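Side-chain contacts in TbiB1 (Thermobaculum terrenum, PDB 5V1V), which binds the leader peptide of a lasso-peptide precursor, probably so that the precursor can be processed by the biosynthetic enzymes of the pathway: residues S12-D17 against L42-K47; T28-D33 against A79-L84. All blocks are in the same frame, centred on the assembly; numbering follows the deposited sequence.

Contact 1: residues S12-D17 against L42-K47; sequences SAHIDD and LLEEGK. With ZN (zinc ion), chain E.
E44, in the last turn of helix 34-44, and H14, on strand 10-15, reach out from opposite directions and meet at a zinc ion. From CB the glutamate runs out extended (chi2 179°), which carries its carboxylate across the gap to the strand. CG is still 4.1 Å from the zinc, while CD comes within 2.7 Å. At the tip the two oxygens part company. OE1 binds the metal at 1.9 Å; OE2 lies 2.9 Å from the zinc, too far for an equal second bond, so the carboxylate is essentially monodentate. OE2 of E44 comes to 3.2 Å from OG of S12, a hydroxyl that accepts a hydrogen bond from NE1 of W40.

H14 supplies NE2, also 1.9 Å from the zinc. OE1 of E44 sits at the edge of the imidazole, in its plane, with ring and carboxylate planes 41° apart. The 3.3 Å between NE2 and OE1 reflects the shared metal, not a hydrogen bond: the NE2-zinc-OE1 angle is about 117°. A water is a further ligand. Binding through NE2 leaves any proton of a neutral H14 on ND1, and the cation probably offsets the charge of E44.

Contact 2: residues T28-D33 against A79-L84; sequences TYFGLD and ANKELL. With ZN (zinc ion), chain G.
The ring of F30 has L83 over one face: CD1 of the leucine stands 3.9 Å from the ring centroid and only 9° off the ring normal, a CH-pi contact above the centre. The other methyl, CD2, lies out past the rim on the CD1/CE1 side, 3.9 Å from CE1 of F30. K81 comes to a different part of the ring, obliquely to its plane, and lays the start of its aliphatic chain against CE2 and CZ, with CG 3.7 Å from CE2. The bend at chi2 (-62°) keeps CD beside the ring as well; beyond it the chain runs out extended, away from F30, to an NZ that forms a salt bridge with an acidic side chain of the bound peptide.

In this PqqD-type, winged-helix-like fold, strand 28-32 is an outer strand of the three-stranded sheet. Y29, F30 and G31 pair with an antiparallel strand of the bound peptide, which extends that sheet, while the F30 side chain packs against the turn that ends helix 64-80. Were F30 replaced by an alanine, the L83 methyls would probably lose the face they pack on, and the K81 methylenes would be freer to turn.

That turn is a Schellman motif with E82, at positive phi, as its C-prime residue; E82 N donates to A79 O at 3.0 Å, and L83 N bonds back to L78 O. E82 sends its side chain away from F30 to a second kind of partner, a zinc ion bound by its OE1 at 1.9 Å. E85 and two waters also bind this metal. One of these waters, 2.1 Å from the zinc, donates hydrogen bonds to both A79 O and L84 O, tying the metal to the backbone on the two sides of the turn.

How the contacts relate
Contacts 1 and 2 use the two outer strands of one sheet, 10-15 and 28-32, and their centres are 12 Å apart. Each pairs its strand with the end of a different helix, 34-44 or 64-80, and the segments alternate along the chain. The two meet directly where L43 CD2 packs on L84 CD1 at 4.3 Å. The zinc ion at H14 and E44 and the one at E82 lie 19.7 Å apart, so they are separate sites. The L83 side chain is about 10 Å from that of E44. Contact 1 is a metal-bridged surface contact, whereas contact 2 is buried and borders the leader peptide through Y29, F30, G31 and K81.

Contact 1: residues S12-D17 against L42-K47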
ATOM      1  N   SER A  12       4.502   2.029 -10.695  1.00 12.43           N
ATOM      2  CA  SER A  12       5.266   1.890  -9.451  1.00 13.42           C
ATOM      3  C   SER A  12       6.756   1.896  -9.748  1.00 14.76           C
ATOM      4  O   SER A  12       7.226   1.163 -10.618  1.00 17.89           O
ATOM      5  CB  SER A  12       4.914   0.589  -8.726  1.00 17.68           C
ATOM      6  OG  SER A  12       3.536   0.495  -8.467  1.00 19.23           O
ATOM      7  N   ALA A  13       7.493   2.721  -9.009  1.00 14.31           N
ATOM      8  CA  ALA A  13       8.937   2.858  -9.177  1.00 14.62           C
ATOM      9  C   ALA A  13       9.611   2.576  -7.838  1.00 15.51           C
ATOM     10  O   ALA A  13       9.573   3.409  -6.940  1.00 16.15           O
ATOM     11  CB  ALA A  13       9.274   4.267  -9.653  1.00 17.23           C
ATOM     12  N   HIS A  14      10.222   1.404  -7.698  1.00 16.29           N
ATOM     13  CA  HIS A  14      10.899   1.051  -6.455  1.00 18.24           C
ATOM     14  C   HIS A  14      12.281   1.661  -6.388  1.00 19.59           C
ATOM     15  O   HIS A  14      13.035   1.643  -7.363  1.00 20.82           O
ATOM     16  CB  HIS A  14      11.040  -0.457  -6.316  1.00 21.51           C
ATOM     17  CG  HIS A  14       9.753  -1.164  -6.066  1.00 22.91           C
ATOM     18  ND1 HIS A  14       9.298  -1.461  -4.801  1.00 24.78           N
ATOM     19  CD2 HIS A  14       8.829  -1.648  -6.923  1.00 22.87           C
ATOM     20  CE1 HIS A  14       8.141  -2.092  -4.890  1.00 23.66           C
ATOM     21  NE2 HIS A  14       7.835  -2.219  -6.169  1.00 23.31           N
ATOM     22  N   ILE A  15      12.605   2.194  -5.219  1.00 21.48           N
ATOM     23  CA  ILE A  15      13.927   2.735  -4.948  1.00 23.47           C
ATOM     24  C   ILE A  15      14.288   2.308  -3.528  1.00 27.40           C
ATOM     25  O   ILE A  15      13.716   2.819  -2.562  1.00 25.69           O
ATOM     26  CB  ILE A  15      13.956   4.270  -5.136  1.00 25.01           C
ATOM     27  CG1 ILE A  15      13.625   4.623  -6.594  1.00 24.10           C
ATOM     28  CG2 ILE A  15      15.318   4.843  -4.763  1.00 27.11           C
ATOM     29  CD1 ILE A  15      13.126   6.029  -6.818  1.00 25.71           C
ATOM     30  N   ASP A  16      15.203   1.340  -3.431  1.00 31.09           N
ATOM     31  CA  ASP A  16      15.620   0.691  -2.172  1.00 38.41           C
ATOM     32  C   ASP A  16      14.880   1.153  -0.907  1.00 40.73           C
ATOM     33  O   ASP A  16      15.125   2.256  -0.405  1.00 48.15           O
ATOM     34  CB  ASP A  16      17.141   0.816  -1.993  1.00 46.86           C
ATOM     35  CG  ASP A  16      17.693  -0.105  -0.910  1.00 54.64           C
ATOM     36  OD1 ASP A  16      17.072  -1.152  -0.618  1.00 58.87           O
ATOM     37  OD2 ASP A  16      18.766   0.218  -0.355  1.00 59.97           O
ATOM     38  N   ASP A  17      13.993   0.287  -0.409  1.00 35.45           N
ATOM     39  CA  ASP A  17      13.149   0.524   0.786  1.00 38.51           C
ATOM     40  C   ASP A  17      11.796   1.127   0.412  1.00 32.14           C
ATOM     41  O   ASP A  17      10.757   0.745   0.961  1.00 29.25           O
ATOM     42  CB  ASP A  17      13.869   1.387   1.851  1.00 42.14           C
ATOM     43  CG  ASP A  17      13.042   1.585   3.130  1.00 40.53           C
ATOM     44  OD1 ASP A  17      12.272   0.674   3.514  1.00 43.55           O
ATOM     45  OD2 ASP A  17      13.170   2.663   3.765  1.00 32.02           O
ATOM     46  N   LEU A  42       2.978  -6.707  -1.922  1.00 13.72           N
ATOM     47  CA  LEU A  42       2.056  -7.833  -1.798  1.00 13.72           C
ATOM     48  C   LEU A  42       0.790  -7.625  -2.637  1.00 14.17           C
ATOM     49  O   LEU A  42       0.293  -8.560  -3.261  1.00 14.44           O
ATOM     50  CB  LEU A  42       1.709  -8.083  -0.325  1.00 14.30           C
ATOM     51  CG  LEU A  42       2.875  -8.592   0.535  1.00 14.97           C
ATOM     52  CD1 LEU A  42       2.677  -8.259   2.007  1.00 14.88           C
ATOM     53  CD2 LEU A  42       3.086 -10.085   0.339  1.00 16.83           C
ATOM     54  N   LEU A  43       0.274  -6.393  -2.658  1.00 13.71           N
ATOM     55  CA  LEU A  43      -0.849  -6.065  -3.543  1.00 13.76           C
ATOM     56  C   LEU A  43      -0.476  -6.286  -5.013  1.00 14.68           C
ATOM     57  O   LEU A  43      -1.281  -6.789  -5.801  1.00 15.64           O
ATOM     58  CB  LEU A  43      -1.327  -4.629  -3.330  1.00 13.46           C
ATOM     59  CG  LEU A  43      -2.052  -4.347  -2.016  1.00 13.61           C
ATOM     60  CD1 LEU A  43      -2.153  -2.842  -1.830  1.00 14.40           C
ATOM     61  CD2 LEU A  43      -3.427  -4.997  -1.959  1.00 15.28           C
ATOM     62  N   GLU A  44       0.745  -5.908  -5.383  1.00 14.60           N
ATOM     63  CA  GLU A  44       1.234  -6.130  -6.746  1.00 16.34           C
ATOM     64  C   GLU A  44       1.189  -7.603  -7.146  1.00 18.18           C
ATOM     65  O   GLU A  44       0.966  -7.924  -8.317  1.00 20.82           O
ATOM     66  CB  GLU A  44       2.646  -5.569  -6.911  1.00 17.68           C
ATOM     67  CG  GLU A  44       2.689  -4.053  -6.904  1.00 19.16           C
ATOM     68  CD  GLU A  44       4.086  -3.489  -7.034  1.00 20.86           C
ATOM     69  OE1 GLU A  44       4.978  -3.899  -6.267  1.00 20.41           O
ATOM     70  OE2 GLU A  44       4.286  -2.607  -7.889  1.00 24.85           O
ATOM     71  N   GLU A  45       1.385  -8.478  -6.163  1.00 18.61           N
ATOM     72  CA  GLU A  45       1.353  -9.933  -6.360  1.00 19.33           C
ATOM     73  C   GLU A  45      -0.066 -10.509  -6.330  1.00 19.77           C
ATOM     74  O   GLU A  45      -0.255 -11.719  -6.506  1.00 22.76           O
ATOM     75  CB  GLU A  45       2.210 -10.637  -5.299  1.00 21.06           C
ATOM     76  CG  GLU A  45       3.699 -10.351  -5.396  1.00 25.00           C
ATOM     77  CD  GLU A  45       4.435 -10.635  -4.099  1.00 30.97           C
ATOM     78  OE1 GLU A  45       3.834 -11.218  -3.171  1.00 34.96           O
ATOM     79  OE2 GLU A  45       5.622 -10.266  -4.002  1.00 35.81           O
ATOM     80  N   GLY A  46      -1.057  -9.655  -6.088  1.00 18.19           N
ATOM     81  CA  GLY A  46      -2.444 -10.100  -6.013  1.00 18.90           C
ATOM     82  C   GLY A  46      -2.797 -10.783  -4.705  1.00 18.82           C
ATOM     83  O   GLY A  46      -3.760 -11.551  -4.642  1.00 19.86           O
ATOM     84  N   LYS A  47      -2.032 -10.502  -3.652  1.00 18.46           N
ATOM     85  CA  LYS A  47      -2.316 -11.078  -2.338  1.00 16.94           C
ATOM     86  C   LYS A  47      -3.584 -10.455  -1.754  1.00 16.59           C
ATOM     87  O   LYS A  47      -3.779  -9.250  -1.847  1.00 17.89           O
ATOM     88  CB  LYS A  47      -1.129 -10.887  -1.383  1.00 18.63           C
ATOM     89  CG  LYS A  47       0.188 -11.508  -1.835  1.00 21.59           C
ATOM     90  CD  LYS A  47       0.175 -13.023  -1.796  1.00 25.98           C
ATOM     91  CE  LYS A  47       1.487 -13.570  -2.336  1.00 29.12           C
ATOM     92  NZ  LYS A  47       1.340 -14.954  -2.863  1.00 35.65           N
TER
HETATM   93 ZN    ZN E 101       6.791  -3.666  -6.938  1.00 28.80          ZN
HETATM   94  O   HOH W   1       7.387  -5.379  -6.226  1.00 28.79           O

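Contact 2: residues T28-D33 against A79-L84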
ATOM      1  N   THR A  28      -0.959  12.612 -10.109  1.00 15.29           N
ATOM      2  CA  THR A  28      -0.491  12.776  -8.740  1.00 15.88           C
ATOM      3  C   THR A  28       0.546  11.698  -8.446  1.00 14.10           C
ATOM      4  O   THR A  28       0.443  10.569  -8.942  1.00 15.01           O
ATOM      5  CB  THR A  28      -1.662  12.702  -7.731  1.00 18.54           C
ATOM      6  OG1 THR A  28      -2.695  13.621  -8.115  1.00 24.76           O
ATOM      7  CG2 THR A  28      -1.193  13.049  -6.314  1.00 18.97           C
ATOM      8  N   TYR A  29       1.562  12.050  -7.665  1.00 12.88           N
ATOM      9  CA  TYR A  29       2.522  11.068  -7.188  1.00 12.82           C
ATOM     10  C   TYR A  29       2.600  10.970  -5.674  1.00 11.17           C
ATOM     11  O   TYR A  29       2.234  11.903  -4.940  1.00 12.86           O
ATOM     12  CB  TYR A  29       3.906  11.211  -7.840  1.00 13.37           C
ATOM     13  CG  TYR A  29       4.746  12.392  -7.410  1.00 11.72           C
ATOM     14  CD1 TYR A  29       4.383  13.684  -7.763  1.00 12.54           C
ATOM     15  CD2 TYR A  29       5.932  12.202  -6.704  1.00 12.09           C
ATOM     16  CE1 TYR A  29       5.162  14.761  -7.399  1.00 12.89           C
ATOM     17  CE2 TYR A  29       6.730  13.275  -6.341  1.00 12.66           C
ATOM     18  CZ  TYR A  29       6.333  14.555  -6.686  1.00 13.03           C
ATOM     19  OH  TYR A  29       7.105  15.641  -6.329  1.00 13.48           O
ATOM     20  N   PHE A  30       3.066   9.810  -5.227  1.00 11.64           N
ATOM     21  CA  PHE A  30       3.000   9.394  -3.836  1.00 11.92           C
ATOM     22  C   PHE A  30       4.256   8.637  -3.468  1.00 12.38           C
ATOM     23  O   PHE A  30       4.953   8.117  -4.342  1.00 12.93           O
ATOM     24  CB  PHE A  30       1.809   8.438  -3.616  1.00 11.93           C
ATOM     25  CG  PHE A  30       0.480   9.006  -4.046  1.00 11.67           C
ATOM     26  CD1 PHE A  30       0.043   8.883  -5.362  1.00 12.08           C
ATOM     27  CD2 PHE A  30      -0.350   9.645  -3.126  1.00 13.10           C
ATOM     28  CE1 PHE A  30      -1.171   9.420  -5.761  1.00 13.02           C
ATOM     29  CE2 PHE A  30      -1.574  10.169  -3.517  1.00 13.43           C
ATOM     30  CZ  PHE A  30      -1.986  10.059  -4.833  1.00 13.87           C
ATOM     31  N   GLY A  31       4.529   8.548  -2.170  1.00 13.57           N
ATOM     32  CA  GLY A  31       5.619   7.740  -1.665  1.00 14.49           C
ATOM     33  C   GLY A  31       5.152   6.774  -0.599  1.00 13.64           C
ATOM     34  O   GLY A  31       4.264   7.092   0.196  1.00 14.74           O
ATOM     35  N   LEU A  32       5.751   5.591  -0.612  1.00 14.02           N
ATOM     36  CA  LEU A  32       5.564   4.588   0.419  1.00 15.80           C
ATOM     37  C   LEU A  32       6.924   4.173   0.932  1.00 17.13           C
ATOM     38  O   LEU A  32       7.908   4.187   0.200  1.00 19.59           O
ATOM     39  CB  LEU A  32       4.851   3.352  -0.138  1.00 14.31           C
ATOM     40  CG  LEU A  32       3.452   3.535  -0.729  1.00 15.52           C
ATOM     41  CD1 LEU A  32       2.987   2.241  -1.370  1.00 16.77           C
ATOM     42  CD2 LEU A  32       2.486   3.977   0.356  1.00 18.44           C
ATOM     43  N   ASP A  33       6.966   3.797   2.200  1.00 20.54           N
ATOM     44  CA  ASP A  33       8.196   3.308   2.811  0.50 21.49           C
ATOM     45  C   ASP A  33       7.890   2.130   3.722  1.00 20.43           C
ATOM     46  O   ASP A  33       6.735   1.882   4.055  1.00 20.43           O
ATOM     47  CB  ASP A  33       8.924   4.427   3.578  0.50 23.96           C
ATOM     48  CG  ASP A  33       8.146   4.922   4.793  0.50 24.51           C
ATOM     49  OD1 ASP A  33       6.907   4.772   4.826  0.50 27.16           O
ATOM     50  OD2 ASP A  33       8.781   5.475   5.717  0.50 27.64           O
ATOM     51  N   ALA A  79      -7.446   3.542  -1.681  1.00 10.05           N
ATOM     52  CA  ALA A  79      -8.695   3.576  -2.443  1.00 10.64           C
ATOM     53  C   ALA A  79      -9.181   5.013  -2.671  1.00 11.16           C
ATOM     54  O   ALA A  79      -9.646   5.367  -3.758  1.00 11.65           O
ATOM     55  CB  ALA A  79      -9.746   2.745  -1.736  1.00 11.93           C
ATOM     56  N   ASN A  80      -9.030   5.846  -1.644  1.00 11.05           N
ATOM     57  CA  ASN A  80      -9.460   7.238  -1.714  1.00 11.88           C
ATOM     58  C   ASN A  80      -8.702   8.030  -2.780  1.00 11.10           C
ATOM     59  O   ASN A  80      -9.235   8.987  -3.347  1.00 12.89           O
ATOM     60  CB  ASN A  80      -9.304   7.903  -0.343  1.00 13.50           C
ATOM     61  CG  ASN A  80      -9.632   9.381  -0.376  1.00 17.16           C
ATOM     62  OD1 ASN A  80     -10.774   9.765  -0.609  1.00 21.96           O
ATOM     63  ND2 ASN A  80      -8.618  10.217  -0.186  1.00 18.85           N
ATOM     64  N   LYS A  81      -7.456   7.635  -3.041  1.00 11.79           N
ATOM     65  CA  LYS A  81      -6.617   8.308  -4.029  1.00 11.32           C
ATOM     66  C   LYS A  81      -6.630   7.584  -5.381  1.00 10.59           C
ATOM     67  O   LYS A  81      -5.823   7.878  -6.259  1.00 13.10           O
ATOM     68  CB  LYS A  81      -5.187   8.470  -3.497  1.00 12.69           C
ATOM     69  CG  LYS A  81      -5.070   9.475  -2.356  1.00 14.47           C
ATOM     70  CD  LYS A  81      -5.472  10.871  -2.803  1.00 16.88           C
ATOM     71  CE  LYS A  81      -5.671  11.797  -1.615  1.00 21.48           C
ATOM     72  NZ  LYS A  81      -5.820  13.208  -2.063  1.00 24.30           N
ATOM     73  N   GLU A  82      -7.570   6.644  -5.537  1.00 10.74           N
ATOM     74  CA  GLU A  82      -7.757   5.897  -6.794  1.00 11.87           C
ATOM     75  C   GLU A  82      -6.536   5.058  -7.170  1.00 10.95           C
ATOM     76  O   GLU A  82      -6.276   4.767  -8.346  1.00 11.76           O
ATOM     77  CB  GLU A  82      -8.247   6.808  -7.939  1.00 14.09           C
ATOM     78  CG  GLU A  82      -9.601   7.451  -7.642  1.00 15.58           C
ATOM     79  CD  GLU A  82     -10.685   6.440  -7.283  1.00 18.65           C
ATOM     80  OE1 GLU A  82     -10.822   5.417  -7.995  1.00 22.18           O
ATOM     81  OE2 GLU A  82     -11.416   6.658  -6.292  1.00 19.08           O
ATOM     82  N   LEU A  83      -5.804   4.636  -6.142  1.00 10.04           N
ATOM     83  CA  LEU A  83      -4.631   3.792  -6.321  1.00 10.24           C
ATOM     84  C   LEU A  83      -4.970   2.310  -6.247  1.00 10.51           C
ATOM     85  O   LEU A  83      -4.220   1.478  -6.765  1.00 11.42           O
ATOM     86  CB  LEU A  83      -3.541   4.132  -5.295  1.00 10.44           C
ATOM     87  CG  LEU A  83      -2.986   5.567  -5.354  1.00 10.37           C
ATOM     88  CD1 LEU A  83      -2.225   5.903  -4.081  1.00 10.73           C
ATOM     89  CD2 LEU A  83      -2.089   5.755  -6.568  1.00 12.66           C
ATOM     90  N   LEU A  84      -6.098   2.004  -5.608  1.00 11.12           N
ATOM     91  CA  LEU A  84      -6.565   0.645  -5.344  1.00 11.76           C
ATOM     92  C   LEU A  84      -8.025   0.579  -5.703  1.00 12.20           C
ATOM     93  O   LEU A  84      -8.804   1.473  -5.315  1.00 14.11           O
ATOM     94  CB  LEU A  84      -6.393   0.302  -3.857  1.00 13.03           C
ATOM     95  CG  LEU A  84      -6.909  -1.048  -3.351  1.00 13.66           C
ATOM     96  CD1 LEU A  84      -5.990  -2.163  -3.823  1.00 15.84           C
ATOM     97  CD2 LEU A  84      -6.968  -1.028  -1.829  1.00 17.53           C
TER
HETATM   98 ZN    ZN G 103     -11.530   3.653  -7.625  1.00 24.62          ZN
HETATM   99  O   HOH W   2     -10.406   3.572  -5.875  1.00 17.53           O
HETATM  100  O   HOH W   3     -12.691   3.551  -9.256  1.00 26.60           O